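Local coordinates for protein myosin-2 (Saccharomyces cerevisiae, PDB 6IXO) that carries organelles and other cargo along actin cables as a class V myosin motor, binding cargo receptors through its globular tail domain, at residues T207-I212 / E268-T273. Numbering follows the deposited sequence.
Sequences TFFNSI and EEWCKT
A single tryptophan, W270, bridges helices 202-218 and 254-273 in the all-helical cargo-binding tail domain, meeting F209 through an apolar contact and N210 through a hydrogen bond. A chi1 of 176°, which places CG opposite the backbone N, sends the indole across to the other helix. F209 CB sits over one face of the six-membered ring of W270, 3.8 Å from the centroid, in a CH-pi contact. The phenyl ring itself lies oblique to the indole and continues toward helix 223-247, where it packs on L233 and L234. At the indole edge, W270 NE1 donates a nearly straight hydrogen bond of 3.0 Å to N210 OD1 (173° at the hydrogen). The acceptor lies in the indole plane, yet the donor stands above the plane of the amide, which is turned 80° from the ring. H274 stacks on W270 and also touches N210, and a sulfate ion, probably from the crystallisation liquor, lies about 3 Å (nearest atoms) from the N210 side chain. Replacing the indole by an alanine methyl would probably leave N210 OD1 without this donor and open a gap beside F209 CB. The indole thus joins the helices by apolar contact over its face and a hydrogen bond at its edge, the N-H of this buried tryptophan satisfied by the partly exposed N210.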
loop_
_atom_site.group_PDB
_atom_site.type_symbol
_atom_site.label_atom_id
_atom_site.label_comp_id
_atom_site.label_asym_id
_atom_site.label_seq_id
_atom_site.Cartn_x
_atom_site.Cartn_y
_atom_site.Cartn_z
ATOM N N THR A 207 9.287 12.369 -1.470
ATOM C CA THR A 207 9.119 11.887 -2.847
ATOM C C THR A 207 8.376 10.557 -2.850
ATOM O O THR A 207 7.471 10.314 -3.655
ATOM C CB THR A 207 10.480 11.722 -3.533
ATOM O OG1 THR A 207 11.026 13.013 -3.765
ATOM C CG2 THR A 207 10.340 10.992 -4.876
ATOM N N PHE A 208 8.757 9.697 -1.922
ATOM C CA PHE A 208 8.170 8.364 -1.805
ATOM C C PHE A 208 6.678 8.409 -1.473
ATOM O O PHE A 208 5.858 7.744 -2.125
ATOM C CB PHE A 208 8.970 7.582 -0.734
ATOM C CG PHE A 208 8.381 6.235 -0.338
ATOM C CD1 PHE A 208 8.906 5.067 -0.860
ATOM C CD2 PHE A 208 7.354 6.141 0.605
ATOM C CE1 PHE A 208 8.398 3.797 -0.454
ATOM C CE2 PHE A 208 6.855 4.909 1.011
ATOM C CZ PHE A 208 7.379 3.730 0.480
ATOM N N PHE A 209 6.317 9.159 -0.439
ATOM C CA PHE A 209 4.900 9.316 -0.118
ATOM C C PHE A 209 4.140 10.100 -1.212
ATOM O O PHE A 209 2.986 9.759 -1.551
ATOM C CB PHE A 209 4.721 10.010 1.237
ATOM C CG PHE A 209 4.908 9.095 2.387
ATOM C CD1 PHE A 209 3.881 8.251 2.794
ATOM C CD2 PHE A 209 6.139 9.038 3.055
ATOM C CE1 PHE A 209 4.057 7.363 3.856
ATOM C CE2 PHE A 209 6.330 8.155 4.122
ATOM C CZ PHE A 209 5.291 7.310 4.527
ATOM N N ASN A 210 4.758 11.124 -1.796
ATOM C CA ASN A 210 4.092 11.780 -2.939
ATOM C C ASN A 210 3.756 10.823 -4.085
ATOM O O ASN A 210 2.735 10.963 -4.774
ATOM C CB ASN A 210 4.963 12.870 -3.502
ATOM C CG ASN A 210 4.594 14.193 -2.965
ATOM O OD1 ASN A 210 3.408 14.515 -2.887
ATOM N ND2 ASN A 210 5.591 14.978 -2.580
ATOM N N SER A 211 4.658 9.884 -4.309
ATOM C CA SER A 211 4.491 8.930 -5.402
ATOM C C SER A 211 3.305 8.026 -5.091
ATOM O O SER A 211 2.490 7.727 -5.970
ATOM C CB SER A 211 5.783 8.135 -5.594
ATOM O OG SER A 211 5.644 7.193 -6.647
ATOM N N ILE A 212 3.177 7.606 -3.830
ATOM C CA ILE A 212 1.984 6.844 -3.457
ATOM C C ILE A 212 0.744 7.674 -3.696
ATOM O O ILE A 212 -0.219 7.214 -4.317
ATOM C CB ILE A 212 2.033 6.411 -2.014
ATOM C CG1 ILE A 212 3.162 5.391 -1.835
ATOM C CG2 ILE A 212 0.723 5.721 -1.590
ATOM C CD1 ILE A 212 3.406 5.027 -0.381
ATOM N N GLU A 268 4.725 15.517 8.689
ATOM C CA GLU A 268 3.399 15.866 9.203
ATOM C C GLU A 268 2.663 16.914 8.352
ATOM O O GLU A 268 1.434 16.835 8.161
ATOM C CB GLU A 268 3.552 16.336 10.663
ATOM C CG GLU A 268 2.286 16.661 11.411
ATOM C CD GLU A 268 2.615 17.265 12.808
ATOM O OE1 GLU A 268 3.694 17.881 12.944
ATOM O OE2 GLU A 268 1.823 17.108 13.758
ATOM N N GLU A 269 3.397 17.892 7.822
ATOM C CA GLU A 269 2.768 18.961 7.034
ATOM C C GLU A 269 2.352 18.390 5.654
ATOM O O GLU A 269 1.365 18.794 5.078
ATOM C CB GLU A 269 3.728 20.139 6.881
ATOM C CG GLU A 269 3.913 20.913 8.190
ATOM C CD GLU A 269 2.731 21.816 8.445
ATOM O OE1 GLU A 269 2.048 22.227 7.451
ATOM O OE2 GLU A 269 2.478 22.135 9.622
ATOM N N TRP A 270 3.134 17.444 5.153
ATOM C CA TRP A 270 2.759 16.758 3.921
ATOM C C TRP A 270 1.401 16.047 4.126
ATOM O O TRP A 270 0.497 16.121 3.258
ATOM C CB TRP A 270 3.852 15.751 3.493
ATOM C CG TRP A 270 3.440 14.969 2.271
ATOM C CD1 TRP A 270 3.668 15.296 0.958
ATOM C CD2 TRP A 270 2.699 13.754 2.258
ATOM N NE1 TRP A 270 3.114 14.346 0.127
ATOM C CE2 TRP A 270 2.523 13.382 0.902
ATOM C CE3 TRP A 270 2.183 12.924 3.263
ATOM C CZ2 TRP A 270 1.817 12.235 0.525
ATOM C CZ3 TRP A 270 1.494 11.765 2.880
ATOM C CH2 TRP A 270 1.318 11.447 1.530
ATOM N N CYS A 271 1.257 15.355 5.258
ATOM C CA CYS A 271 0.007 14.655 5.607
ATOM C C CYS A 271 -1.167 15.596 5.568
ATOM O O CYS A 271 -2.237 15.276 5.029
ATOM C CB CYS A 271 0.118 14.022 6.992
ATOM S SG CYS A 271 1.232 12.611 7.015
ATOM N N LYS A 272 -0.957 16.790 6.106
ATOM C CA LYS A 272 -2.009 17.775 6.144
ATOM C C LYS A 272 -2.482 18.251 4.768
ATOM O O LYS A 272 -3.631 18.613 4.609
ATOM C CB LYS A 272 -1.555 18.999 6.978
ATOM C CG LYS A 272 -1.433 18.714 8.460
ATOM C CD LYS A 272 -0.963 19.964 9.195
ATOM C CE LYS A 272 -0.277 19.635 10.514
ATOM N NZ LYS A 272 -1.180 19.330 11.661
ATOM N N THR A 273 -1.613 18.285 3.772
ATOM C CA THR A 273 -2.078 18.785 2.494
ATOM C C THR A 273 -2.454 17.657 1.546
ATOM O O THR A 273 -2.837 17.910 0.402
ATOM C CB THR A 273 -1.032 19.650 1.827
ATOM O OG1 THR A 273 0.236 18.988 1.900
ATOM C CG2 THR A 273 -0.969 20.964 2.546
#